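Local coordinates for penicillin binding protein 2X (Streptococcus thermophilus, PDB 5U47) that probably cross-links the peptides of adjacent glycan strands in septal peptidoglycan as a transpeptidase, and is the kind of enzyme that beta-lactams inactivate by acylating its essential serine, at residues K600-T605 with N623-V628; L619-K624 with T646-E651; N639-I644 with G657-N662. The protein carries 1 engineered substitution. One frame throughout, in Å; residues are numbered along the deposited sequence.

Contact 1. Residues K600-T605 with N623-V628; sequences KTPGET and NKIEKV
I625 and P602 bury the most surface in this contact, and K600 O accepts a hydrogen bond from the backbone of the isoleucine. The two side chains slide past one another in opposite directions: CG1 of I625 lies 3.9 Å from CG of P602 and equally near the CA of the same proline. Beyond CG1 the isoleucine meets T605 tip to tip, its CD1 3.8 Å from the T605 OG1. With I625 CG1 anti to the carbonyl carbon (chi1 -69°), this atom lies beside the proline and 3.5 Å from K600 O. I625 N donates to K600 O at 2.8 Å, with an N-H...O angle of 152°. The same carbonyl oxygen receives a CA-H...O contact from K624, so the short run before the helix is held by backbone atoms. On the polar flank P602 CD sits 3.3 Å from N623 O. A water there is hydrogen-bonded to T601 OG1; its approach to N623 O, 2.5 Å, is short and doubtful, and its link to K624 NZ is weak. T601 occupies the N-cap position without a side-chain capping bond, but its carbonyl oxygen accepts from both N and OG1 of T605, the hydroxyl at 2.9 Å and above the carbonyl plane. The contact thus joins the first turn of helix 602-611 to the start of strand 625-628, inside a PASTA domain. That strand lies at one edge of the three-stranded sheet, antiparallel to strand 641-646, on which P602 touches T646 and I625 touches I644; E626 and K627 both face M645 in a classic beta bulge.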
ATOM      1  N   LYS A 600     -12.115   3.207 -21.665  1.00 35.15           N
ATOM      2  CA  LYS A 600     -11.658   2.330 -20.566  1.00 36.42           C
ATOM      3  C   LYS A 600     -12.376   2.650 -19.250  1.00 35.10           C
ATOM      4  O   LYS A 600     -13.103   3.641 -19.152  1.00 33.19           O
ATOM      5  CB  LYS A 600     -10.147   2.413 -20.370  1.00 37.31           C
ATOM      6  CG  LYS A 600      -9.387   1.680 -21.450  1.00 42.19           C
ATOM      7  CD  LYS A 600      -7.888   1.685 -21.210  1.00 44.82           C
ATOM      8  CE  LYS A 600      -7.229   0.478 -21.864  1.00 48.47           C
ATOM      9  NZ  LYS A 600      -7.666   0.292 -23.281  1.00 50.41           N
ATOM     10  N   THR A 601     -12.150   1.812 -18.244  1.00 34.03           N
ATOM     11  CA  THR A 601     -12.759   1.997 -16.927  1.00 34.44           C
ATOM     12  C   THR A 601     -11.928   3.020 -16.142  1.00 32.78           C
ATOM     13  O   THR A 601     -10.707   2.872 -16.036  1.00 32.93           O
ATOM     14  CB  THR A 601     -12.854   0.663 -16.175  1.00 36.21           C
ATOM     15  OG1 THR A 601     -13.457  -0.316 -17.033  1.00 38.72           O
ATOM     16  CG2 THR A 601     -13.681   0.815 -14.906  1.00 36.88           C
ATOM     17  N   PRO A 602     -12.577   4.087 -15.620  1.00 32.95           N
ATOM     18  CA  PRO A 602     -11.873   5.147 -14.899  1.00 31.55           C
ATOM     19  C   PRO A 602     -11.040   4.661 -13.726  1.00 30.12           C
ATOM     20  O   PRO A 602      -9.874   5.025 -13.621  1.00 28.98           O
ATOM     21  CB  PRO A 602     -13.014   6.048 -14.406  1.00 31.87           C
ATOM     22  CG  PRO A 602     -14.066   5.870 -15.413  1.00 32.60           C
ATOM     23  CD  PRO A 602     -14.005   4.421 -15.774  1.00 34.04           C
ATOM     24  N   GLY A 603     -11.638   3.829 -12.880  1.00 30.58           N
ATOM     25  CA  GLY A 603     -10.979   3.308 -11.685  1.00 31.53           C
ATOM     26  C   GLY A 603      -9.619   2.670 -11.919  1.00 30.65           C
ATOM     27  O   GLY A 603      -8.592   3.144 -11.394  1.00 29.96           O
ATOM     28  N   GLU A 604      -9.587   1.612 -12.723  1.00 31.21           N
ATOM     29  CA  GLU A 604      -8.325   0.916 -12.991  1.00 33.55           C
ATOM     30  C   GLU A 604      -7.320   1.814 -13.718  1.00 31.04           C
ATOM     31  O   GLU A 604      -6.116   1.720 -13.469  1.00 30.73           O
ATOM     32  CB  GLU A 604      -8.543  -0.436 -13.706  1.00 37.62           C
ATOM     33  CG  GLU A 604      -8.996  -0.399 -15.140  1.00 42.38           C
ATOM     34  CD  GLU A 604      -9.388  -1.795 -15.649  1.00 47.10           C
ATOM     35  OE1 GLU A 604     -10.522  -2.248 -15.365  1.00 49.96           O
ATOM     36  OE2 GLU A 604      -8.568  -2.424 -16.351  1.00 53.70           O
ATOM     37  N   THR A 605      -7.818   2.709 -14.573  1.00 29.09           N
ATOM     38  CA  THR A 605      -6.950   3.640 -15.284  1.00 29.29           C
ATOM     39  C   THR A 605      -6.307   4.625 -14.310  1.00 27.65           C
ATOM     40  O   THR A 605      -5.104   4.887 -14.408  1.00 28.68           O
ATOM     41  CB  THR A 605      -7.716   4.386 -16.395  1.00 30.10           C
ATOM     42  OG1 THR A 605      -8.212   3.427 -17.338  1.00 31.61           O
ATOM     43  CG2 THR A 605      -6.827   5.378 -17.123  1.00 29.74           C
ATOM     44  N   ASN A 623     -18.832   4.440 -15.298  1.00 33.76           N
ATOM     45  CA  ASN A 623     -17.861   3.367 -15.479  1.00 33.79           C
ATOM     46  C   ASN A 623     -17.044   3.453 -16.787  1.00 33.32           C
ATOM     47  O   ASN A 623     -16.319   2.525 -17.109  1.00 32.12           O
ATOM     48  CB  ASN A 623     -18.514   1.983 -15.340  1.00 35.32           C
ATOM     49  CG  ASN A 623     -19.559   1.706 -16.394  1.00 37.57           C
ATOM     50  OD1 ASN A 623     -19.814   2.523 -17.268  1.00 39.43           O
ATOM     51  ND2 ASN A 623     -20.164   0.534 -16.318  1.00 39.52           N
ATOM     52  N   LYS A 624     -17.134   4.565 -17.508  1.00 32.62           N
ATOM     53  CA  LYS A 624     -16.379   4.719 -18.756  1.00 33.96           C
ATOM     54  C   LYS A 624     -15.712   6.073 -18.808  1.00 32.54           C
ATOM     55  O   LYS A 624     -16.302   7.072 -18.392  1.00 30.33           O
ATOM     56  CB  LYS A 624     -17.291   4.654 -19.989  1.00 36.31           C
ATOM     57  CG  LYS A 624     -18.183   3.428 -20.137  1.00 39.87           C
ATOM     58  CD  LYS A 624     -17.398   2.148 -20.331  1.00 41.28           C
ATOM     59  CE  LYS A 624     -18.343   0.967 -20.538  1.00 45.18           C
ATOM     60  NZ  LYS A 624     -17.622  -0.336 -20.500  1.00 47.01           N
ATOM     61  N   ILE A 625     -14.500   6.103 -19.360  1.00 30.93           N
ATOM     62  CA  ILE A 625     -13.812   7.365 -19.609  1.00 30.88           C
ATOM     63  C   ILE A 625     -14.386   8.002 -20.892  1.00 32.26           C
ATOM     64  O   ILE A 625     -14.352   7.384 -21.962  1.00 32.46           O
ATOM     65  CB  ILE A 625     -12.301   7.150 -19.756  1.00 29.68           C
ATOM     66  CG1 ILE A 625     -11.744   6.754 -18.396  1.00 28.92           C
ATOM     67  CG2 ILE A 625     -11.622   8.412 -20.291  1.00 29.77           C
ATOM     68  CD1 ILE A 625     -10.260   6.461 -18.379  1.00 28.88           C
ATOM     69  N   GLU A 626     -14.903   9.224 -20.770  1.00 32.66           N
ATOM     70  CA  GLU A 626     -15.455   9.963 -21.899  1.00 36.14           C
ATOM     71  C   GLU A 626     -14.454  10.990 -22.445  1.00 35.01           C
ATOM     72  O   GLU A 626     -14.326  11.140 -23.660  1.00 35.25           O
ATOM     73  CB  GLU A 626     -16.757  10.640 -21.496  1.00 39.60           C
ATOM     74  CG  GLU A 626     -17.433  11.392 -22.618  1.00 44.50           C
ATOM     75  CD  GLU A 626     -18.774  11.959 -22.200  1.00 49.86           C
ATOM     76  OE1 GLU A 626     -19.548  11.248 -21.519  1.00 53.05           O
ATOM     77  OE2 GLU A 626     -19.055  13.121 -22.558  1.00 56.53           O
ATOM     78  N   LYS A 627     -13.774  11.714 -21.559  1.00 32.55           N
ATOM     79  CA  LYS A 627     -12.761  12.690 -21.981  1.00 32.30           C
ATOM     80  C   LYS A 627     -11.604  12.718 -21.016  1.00 30.48           C
ATOM     81  O   LYS A 627     -11.763  12.381 -19.821  1.00 29.15           O
ATOM     82  CB  LYS A 627     -13.338  14.100 -22.069  1.00 33.87           C
ATOM     83  CG  LYS A 627     -14.328  14.300 -23.187  1.00 36.99           C
ATOM     84  CD  LYS A 627     -14.864  15.717 -23.207  1.00 38.27           C
ATOM     85  CE  LYS A 627     -15.983  15.833 -24.231  1.00 40.83           C
ATOM     86  NZ  LYS A 627     -16.602  17.178 -24.202  1.00 42.98           N
ATOM     87  N   VAL A 628     -10.447  13.133 -21.529  1.00 28.63           N
ATOM     88  CA  VAL A 628      -9.231  13.262 -20.717  1.00 28.51           C
ATOM     89  C   VAL A 628      -8.582  14.595 -21.075  1.00 28.61           C
ATOM     90  O   VAL A 628      -8.594  14.991 -22.256  1.00 28.05           O
ATOM     91  CB  VAL A 628      -8.257  12.091 -20.964  1.00 29.00           C
ATOM     92  CG1 VAL A 628      -7.096  12.134 -19.980  1.00 28.78           C
ATOM     93  CG2 VAL A 628      -8.987  10.753 -20.839  1.00 30.60           C
TER
HETATM   94  O   HOH W   1     -16.240   0.044 -17.533  1.00 43.88           O

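Contact 2. Residues L619-K624 with T646-E651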
ATOM      1  N   LEU A 619     -13.581  12.637 -12.592  1.00 27.72           N
ATOM      2  CA  LEU A 619     -14.781  13.458 -12.483  1.00 30.05           C
ATOM      3  C   LEU A 619     -16.029  12.622 -12.695  1.00 31.33           C
ATOM      4  O   LEU A 619     -16.249  12.069 -13.790  1.00 32.19           O
ATOM      5  CB  LEU A 619     -14.770  14.592 -13.509  1.00 31.07           C
ATOM      6  CG  LEU A 619     -13.569  15.536 -13.489  1.00 31.27           C
ATOM      7  CD1 LEU A 619     -13.631  16.491 -14.661  1.00 32.24           C
ATOM      8  CD2 LEU A 619     -13.496  16.304 -12.177  1.00 32.28           C
ATOM      9  N   GLY A 620     -16.854  12.529 -11.656  1.00 30.55           N
ATOM     10  CA  GLY A 620     -18.103  11.795 -11.775  1.00 32.05           C
ATOM     11  C   GLY A 620     -18.028  10.346 -11.336  1.00 31.89           C
ATOM     12  O   GLY A 620     -17.025   9.902 -10.804  1.00 29.25           O
ATOM     13  N   VAL A 621     -19.104   9.609 -11.610  1.00 34.64           N
ATOM     14  CA  VAL A 621     -19.266   8.235 -11.136  1.00 35.77           C
ATOM     15  C   VAL A 621     -19.488   7.178 -12.202  1.00 35.45           C
ATOM     16  O   VAL A 621     -19.739   6.033 -11.866  1.00 35.65           O
ATOM     17  CB  VAL A 621     -20.452   8.171 -10.149  1.00 38.29           C
ATOM     18  CG1 VAL A 621     -20.154   9.032  -8.935  1.00 39.60           C
ATOM     19  CG2 VAL A 621     -21.758   8.621 -10.812  1.00 40.80           C
ATOM     20  N   GLY A 622     -19.421   7.563 -13.478  1.00 35.67           N
ATOM     21  CA  GLY A 622     -19.622   6.613 -14.575  1.00 34.84           C
ATOM     22  C   GLY A 622     -18.511   5.581 -14.687  1.00 33.69           C
ATOM     23  O   GLY A 622     -17.379   5.816 -14.235  1.00 32.28           O
ATOM     24  N   ASN A 623     -18.832   4.440 -15.298  1.00 33.76           N
ATOM     25  CA  ASN A 623     -17.861   3.367 -15.479  1.00 33.79           C
ATOM     26  C   ASN A 623     -17.044   3.453 -16.787  1.00 33.32           C
ATOM     27  O   ASN A 623     -16.319   2.525 -17.109  1.00 32.12           O
ATOM     28  CB  ASN A 623     -18.514   1.983 -15.340  1.00 35.32           C
ATOM     29  CG  ASN A 623     -19.559   1.706 -16.394  1.00 37.57           C
ATOM     30  OD1 ASN A 623     -19.814   2.523 -17.268  1.00 39.43           O
ATOM     31  ND2 ASN A 623     -20.164   0.534 -16.318  1.00 39.52           N
ATOM     32  N   LYS A 624     -17.134   4.565 -17.508  1.00 32.62           N
ATOM     33  CA  LYS A 624     -16.379   4.719 -18.756  1.00 33.96           C
ATOM     34  C   LYS A 624     -15.712   6.073 -18.808  1.00 32.54           C
ATOM     35  O   LYS A 624     -16.302   7.072 -18.392  1.00 30.33           O
ATOM     36  CB  LYS A 624     -17.291   4.654 -19.989  1.00 36.31           C
ATOM     37  CG  LYS A 624     -18.183   3.428 -20.137  1.00 39.87           C
ATOM     38  CD  LYS A 624     -17.398   2.148 -20.331  1.00 41.28           C
ATOM     39  CE  LYS A 624     -18.343   0.967 -20.538  1.00 45.18           C
ATOM     40  NZ  LYS A 624     -17.622  -0.336 -20.500  1.00 47.01           N
ATOM     41  N   THR A 646     -15.632  11.061 -16.532  1.00 29.96           N
ATOM     42  CA  THR A 646     -16.356   9.822 -16.788  1.00 31.07           C
ATOM     43  C   THR A 646     -17.636  10.145 -17.532  1.00 32.77           C
ATOM     44  O   THR A 646     -17.985  11.317 -17.707  1.00 31.19           O
ATOM     45  CB  THR A 646     -16.737   9.088 -15.496  1.00 30.88           C
ATOM     46  OG1 THR A 646     -17.756   9.826 -14.807  1.00 31.70           O
ATOM     47  CG2 THR A 646     -15.520   8.905 -14.608  1.00 30.63           C
ATOM     48  N   ASN A 647     -18.353   9.099 -17.932  1.00 34.52           N
ATOM     49  CA  ASN A 647     -19.604   9.281 -18.661  1.00 37.07           C
ATOM     50  C   ASN A 647     -20.807   9.647 -17.773  1.00 38.33           C
ATOM     51  O   ASN A 647     -21.898   9.816 -18.285  1.00 37.99           O
ATOM     52  CB  ASN A 647     -19.928   8.071 -19.553  1.00 38.03           C
ATOM     53  CG  ASN A 647     -20.172   6.802 -18.773  1.00 38.57           C
ATOM     54  OD1 ASN A 647     -19.611   6.587 -17.695  1.00 38.32           O
ATOM     55  ND2 ASN A 647     -20.973   5.926 -19.344  1.00 39.68           N
ATOM     56  N   GLU A 648     -20.618   9.757 -16.458  1.00 39.06           N
ATOM     57  CA  GLU A 648     -21.711  10.195 -15.571  1.00 41.25           C
ATOM     58  C   GLU A 648     -21.161  11.221 -14.590  1.00 38.16           C
ATOM     59  O   GLU A 648     -20.647  10.878 -13.525  1.00 36.84           O
ATOM     60  CB  GLU A 648     -22.370   9.028 -14.851  1.00 44.46           C
ATOM     61  CG  GLU A 648     -23.562   9.479 -14.022  1.00 49.86           C
ATOM     62  CD  GLU A 648     -24.320   8.339 -13.382  1.00 54.07           C
ATOM     63  OE1 GLU A 648     -23.872   7.176 -13.501  1.00 59.36           O
ATOM     64  OE2 GLU A 648     -25.363   8.618 -12.749  1.00 59.15           O
ATOM     65  N   PHE A 649     -21.304  12.487 -14.961  1.00 36.40           N
ATOM     66  CA  PHE A 649     -20.727  13.605 -14.213  1.00 35.44           C
ATOM     67  C   PHE A 649     -21.739  14.745 -14.164  1.00 35.31           C
ATOM     68  O   PHE A 649     -21.940  15.445 -15.157  1.00 37.39           O
ATOM     69  CB  PHE A 649     -19.398  14.002 -14.894  1.00 33.77           C
ATOM     70  CG  PHE A 649     -18.715  15.211 -14.298  1.00 31.61           C
ATOM     71  CD1 PHE A 649     -18.533  15.326 -12.927  1.00 30.40           C
ATOM     72  CD2 PHE A 649     -18.191  16.194 -15.123  1.00 30.91           C
ATOM     73  CE1 PHE A 649     -17.884  16.426 -12.383  1.00 30.11           C
ATOM     74  CE2 PHE A 649     -17.532  17.294 -14.586  1.00 30.58           C
ATOM     75  CZ  PHE A 649     -17.379  17.411 -13.215  1.00 29.84           C
ATOM     76  N   THR A 650     -22.371  14.913 -13.002  1.00 34.51           N
ATOM     77  CA  THR A 650     -23.440  15.904 -12.834  1.00 36.41           C
ATOM     78  C   THR A 650     -23.309  16.885 -11.669  1.00 35.83           C
ATOM     79  O   THR A 650     -24.090  17.834 -11.600  1.00 36.74           O
ATOM     80  CB  THR A 650     -24.790  15.193 -12.617  1.00 38.71           C
ATOM     81  OG1 THR A 650     -24.720  14.426 -11.410  1.00 37.68           O
ATOM     82  CG2 THR A 650     -25.140  14.280 -13.804  1.00 39.50           C
ATOM     83  N   GLU A 651     -22.380  16.643 -10.748  1.00 35.74           N
ATOM     84  CA  GLU A 651     -22.175  17.510  -9.573  1.00 35.82           C
ATOM     85  C   GLU A 651     -20.800  18.187  -9.565  1.00 33.61           C
ATOM     86  O   GLU A 651     -19.807  17.589  -9.983  1.00 31.16           O
ATOM     87  CB  GLU A 651     -22.330  16.697  -8.285  1.00 38.88           C
ATOM     88  CG  GLU A 651     -23.741  16.188  -8.015  1.00 44.48           C
ATOM     89  CD  GLU A 651     -23.863  15.451  -6.677  1.00 48.00           C
ATOM     90  OE1 GLU A 651     -22.834  15.013  -6.117  1.00 50.37           O
ATOM     91  OE2 GLU A 651     -25.003  15.299  -6.180  1.00 55.46           O
TER
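Two loops that leave the neighbouring parallel strands 615-619 and 641-646 of the PASTA sheet are tied together here, with T646 meeting L619 and G622. L619 O accepts twice, from T646 N at 3.0 Å and from the hydroxyl OG1 at 2.9 Å. OG1 sits between the backbone N and the carbonyl carbon of its own residue (chi1 70°), and from there it also accepts from G622 N at 3.1 Å, besides a weak bond from E648 N. Both glycines approach closely through CA: that of G622 lies 3.1 Å from N647 OD1, and that of G620, whose phi is 94°, 3.2 Å from E648 O, which accepts from V621 N at 2.8 Å. Loop backbone and one threonine hydroxyl thus continue the strand pairing. Further along, N647 and K624 run side by side in the same direction; N647 N donates to K624 O, while K624 N reaches N647 OD1 from above the amide carbonyl plane, 57° out of it. The V621 and E648 side chains cross, CG2 3.6 Å from CD. At the buried end L619 CB stands 3.7 Å from the F649 ring centroid, a CH-pi contact over the face, and W669 also packs on L619.

Contact 3. Residues N639-I644 with G657-N662; sequences NEQILI and GWTKKN
Q641 and N662 cross amide to amide, their planes 31° apart, and make the tight part of this contact. N662 ND2 donates to Q641 O and to Q641 OE1, both at 2.9 Å; the OE1 bond lies on a lone pair in the carbonyl plane, whereas the donor stands well above the plane of the backbone carbonyl. OE1 takes a second bond, from T659 N at 2.8 Å, and NE2 donates to G657 O at 3.1 Å. CG of Q641 is anti to its backbone N (chi1 -174°), and the chain beyond it is extended. T659 is the N-cap of helix 660-670, its OG1 accepting from N662 N at 3.3 Å. Next to this polar cluster L643 packs with CD1 3.4 Å from N662 O and CD2 over one face of the W658 six-membered ring, 4.2 Å from its centroid and offset toward the rim. The other flank is looser and wet: one water joins T659 OG1 to Q641 O, weakly at the latter, and another accepts from K661 NZ. With OE1 accepting two N-H bonds and all four bonds across the contact close to straight, both carboxamides are fixed in rotation and their O and N ends distinguished.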
ATOM      1  N   ASN A 639       4.051  13.674 -11.385  1.00 23.32           N
ATOM      2  CA  ASN A 639       3.198  14.502 -10.528  1.00 24.09           C
ATOM      3  C   ASN A 639       2.268  15.445 -11.266  1.00 25.46           C
ATOM      4  O   ASN A 639       1.610  16.252 -10.632  1.00 25.71           O
ATOM      5  CB  ASN A 639       4.059  15.265  -9.515  1.00 23.89           C
ATOM      6  CG  ASN A 639       5.010  14.336  -8.805  1.00 24.92           C
ATOM      7  OD1 ASN A 639       4.571  13.335  -8.234  1.00 25.53           O
ATOM      8  ND2 ASN A 639       6.321  14.616  -8.886  1.00 23.34           N
ATOM      9  N   GLU A 640       2.198  15.341 -12.591  1.00 24.44           N
ATOM     10  CA  GLU A 640       1.310  16.195 -13.328  1.00 25.51           C
ATOM     11  C   GLU A 640      -0.158  15.797 -13.022  1.00 23.70           C
ATOM     12  O   GLU A 640      -0.501  14.631 -12.957  1.00 22.00           O
ATOM     13  CB  GLU A 640       1.617  16.124 -14.823  1.00 26.97           C
ATOM     14  CG  GLU A 640       0.696  16.969 -15.684  1.00 29.86           C
ATOM     15  CD  GLU A 640       1.158  17.064 -17.128  1.00 32.49           C
ATOM     16  OE1 GLU A 640       2.339  16.751 -17.410  1.00 33.44           O
ATOM     17  OE2 GLU A 640       0.340  17.463 -17.969  1.00 34.59           O
ATOM     18  N   GLN A 641      -0.987  16.809 -12.811  1.00 23.30           N
ATOM     19  CA  GLN A 641      -2.384  16.624 -12.493  1.00 23.54           C
ATOM     20  C   GLN A 641      -3.194  16.642 -13.780  1.00 23.70           C
ATOM     21  O   GLN A 641      -3.094  17.582 -14.559  1.00 25.94           O
ATOM     22  CB  GLN A 641      -2.834  17.759 -11.593  1.00 22.92           C
ATOM     23  CG  GLN A 641      -4.242  17.643 -11.035  1.00 22.60           C
ATOM     24  CD  GLN A 641      -4.631  18.932 -10.336  1.00 23.61           C
ATOM     25  OE1 GLN A 641      -5.003  19.910 -10.990  1.00 23.47           O
ATOM     26  NE2 GLN A 641      -4.503  18.954  -9.005  1.00 22.56           N
ATOM     27  N   ILE A 642      -4.010  15.619 -13.992  1.00 23.96           N
ATOM     28  CA  ILE A 642      -4.838  15.543 -15.186  1.00 24.50           C
ATOM     29  C   ILE A 642      -6.278  15.230 -14.805  1.00 24.12           C
ATOM     30  O   ILE A 642      -6.540  14.701 -13.712  1.00 23.78           O
ATOM     31  CB  ILE A 642      -4.314  14.489 -16.193  1.00 25.64           C
ATOM     32  CG1 ILE A 642      -4.500  13.064 -15.663  1.00 26.15           C
ATOM     33  CG2 ILE A 642      -2.857  14.788 -16.563  1.00 25.02           C
ATOM     34  CD1 ILE A 642      -4.342  12.004 -16.728  1.00 27.80           C
ATOM     35  N   LEU A 643      -7.203  15.557 -15.705  1.00 24.20           N
ATOM     36  CA  LEU A 643      -8.622  15.283 -15.488  1.00 24.09           C
ATOM     37  C   LEU A 643      -9.080  14.107 -16.339  1.00 23.81           C
ATOM     38  O   LEU A 643      -8.731  14.025 -17.513  1.00 25.01           O
ATOM     39  CB  LEU A 643      -9.474  16.467 -15.877  1.00 24.79           C
ATOM     40  CG  LEU A 643      -9.252  17.807 -15.203  1.00 25.30           C
ATOM     41  CD1 LEU A 643     -10.224  18.811 -15.812  1.00 26.23           C
ATOM     42  CD2 LEU A 643      -9.432  17.692 -13.695  1.00 25.76           C
ATOM     43  N   ILE A 644      -9.856  13.217 -15.735  1.00 24.14           N
ATOM     44  CA  ILE A 644     -10.479  12.081 -16.413  1.00 25.91           C
ATOM     45  C   ILE A 644     -11.969  12.296 -16.185  1.00 27.12           C
ATOM     46  O   ILE A 644     -12.457  12.157 -15.054  1.00 26.00           O
ATOM     47  CB  ILE A 644     -10.039  10.727 -15.822  1.00 25.99           C
ATOM     48  CG1 ILE A 644      -8.541  10.498 -16.025  1.00 26.78           C
ATOM     49  CG2 ILE A 644     -10.804   9.569 -16.458  1.00 26.96           C
ATOM     50  CD1 ILE A 644      -8.020   9.285 -15.271  1.00 27.67           C
ATOM     51  N   GLY A 657      -6.963  22.636  -4.775  1.00 22.39           N
ATOM     52  CA  GLY A 657      -5.692  22.116  -5.293  1.00 21.85           C
ATOM     53  C   GLY A 657      -5.599  21.913  -6.807  1.00 21.19           C
ATOM     54  O   GLY A 657      -4.540  21.559  -7.311  1.00 19.93           O
ATOM     55  N   TRP A 658      -6.693  22.115  -7.537  1.00 22.67           N
ATOM     56  CA  TRP A 658      -6.651  22.014  -9.004  1.00 23.34           C
ATOM     57  C   TRP A 658      -5.768  23.091  -9.628  1.00 24.31           C
ATOM     58  O   TRP A 658      -5.777  24.249  -9.187  1.00 24.66           O
ATOM     59  CB  TRP A 658      -8.048  22.175  -9.617  1.00 23.85           C
ATOM     60  CG  TRP A 658      -8.957  21.009  -9.488  1.00 24.42           C
ATOM     61  CD1 TRP A 658      -8.931  20.045  -8.531  1.00 24.51           C
ATOM     62  CD2 TRP A 658     -10.114  20.746 -10.285  1.00 24.97           C
ATOM     63  NE1 TRP A 658      -9.966  19.172  -8.712  1.00 24.25           N
ATOM     64  CE2 TRP A 658     -10.706  19.574  -9.787  1.00 25.24           C
ATOM     65  CE3 TRP A 658     -10.681  21.365 -11.404  1.00 25.91           C
ATOM     66  CZ2 TRP A 658     -11.869  19.019 -10.347  1.00 27.04           C
ATOM     67  CZ3 TRP A 658     -11.843  20.801 -11.976  1.00 26.59           C
ATOM     68  CH2 TRP A 658     -12.416  19.648 -11.442  1.00 26.92           C
ATOM     69  N   THR A 659      -5.041  22.728 -10.681  1.00 24.52           N
ATOM     70  CA  THR A 659      -4.306  23.739 -11.431  1.00 25.26           C
ATOM     71  C   THR A 659      -5.290  24.582 -12.241  1.00 25.89           C
ATOM     72  O   THR A 659      -6.412  24.148 -12.532  1.00 25.15           O
ATOM     73  CB  THR A 659      -3.285  23.130 -12.409  1.00 25.43           C
ATOM     74  OG1 THR A 659      -3.962  22.278 -13.355  1.00 24.98           O
ATOM     75  CG2 THR A 659      -2.212  22.353 -11.638  1.00 26.23           C
ATOM     76  N   LYS A 660      -4.876  25.791 -12.594  1.00 27.01           N
ATOM     77  CA  LYS A 660      -5.721  26.673 -13.401  1.00 30.01           C
ATOM     78  C   LYS A 660      -6.036  26.017 -14.755  1.00 29.21           C
ATOM     79  O   LYS A 660      -7.159  26.082 -15.239  1.00 28.80           O
ATOM     80  CB  LYS A 660      -5.059  28.039 -13.613  1.00 31.80           C
ATOM     81  CG  LYS A 660      -5.973  29.014 -14.341  1.00 33.19           C
ATOM     82  CD  LYS A 660      -5.372  30.402 -14.468  1.00 34.43           C
ATOM     83  CE  LYS A 660      -6.356  31.338 -15.166  1.00 34.79           C
ATOM     84  NZ  LYS A 660      -5.934  32.762 -15.096  1.00 37.76           N
ATOM     85  N   LYS A 661      -5.041  25.360 -15.344  1.00 29.40           N
ATOM     86  CA  LYS A 661      -5.243  24.638 -16.617  1.00 29.24           C
ATOM     87  C   LYS A 661      -6.409  23.664 -16.500  1.00 26.35           C
ATOM     88  O   LYS A 661      -7.256  23.579 -17.389  1.00 27.36           O
ATOM     89  CB  LYS A 661      -3.967  23.870 -17.004  1.00 31.36           C
ATOM     90  CG  LYS A 661      -4.037  23.062 -18.303  1.00 34.51           C
ATOM     91  CD  LYS A 661      -2.718  22.310 -18.510  1.00 36.96           C
ATOM     92  CE  LYS A 661      -2.681  21.510 -19.808  1.00 38.85           C
ATOM     93  NZ  LYS A 661      -3.679  20.416 -19.855  1.00 40.48           N
ATOM     94  N   ASN A 662      -6.460  22.934 -15.397  1.00 23.53           N
ATOM     95  CA  ASN A 662      -7.550  21.984 -15.180  1.00 22.99           C
ATOM     96  C   ASN A 662      -8.907  22.646 -14.898  1.00 22.97           C
ATOM     97  O   ASN A 662      -9.927  22.179 -15.387  1.00 22.50           O
ATOM     98  CB  ASN A 662      -7.142  20.932 -14.168  1.00 22.64           C
ATOM     99  CG  ASN A 662      -6.107  19.979 -14.742  1.00 22.70           C
ATOM    100  OD1 ASN A 662      -6.054  19.794 -15.965  1.00 23.37           O
ATOM    101  ND2 ASN A 662      -5.280  19.367 -13.875  1.00 23.14           N
TER
HETATM  102  O   HOH W   2      -4.371  18.422 -17.584  1.00 25.60           O
HETATM  103  O   HOH W   3      -2.155  20.837 -14.698  1.00 37.44           O

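How the contacts relate
Following the chain from the N terminus, 600-605 enters helix 602-611 and contact 1 brings 623-628 back onto it, closing a loop through that helix and strand 615-619. Contact 2 begins on the end of that same loop, sharing N623 and K624, and closes at 646-651 after strands 625-628 and 641-646. Contact 3 opens at 639-644, inside the span of contact 2, and closes beyond it at 657-662, so these two cross, whereas contacts 1 and 3 follow in series. Contacts 1 and 3 reach adjacent strands of one sheet, V628 CG1 packing on L643 O; L619 of contact 2 packs on W658 of contact 3. Helix 602-611, the sheet and helix 660-670 of the second PASTA range are thereby joined.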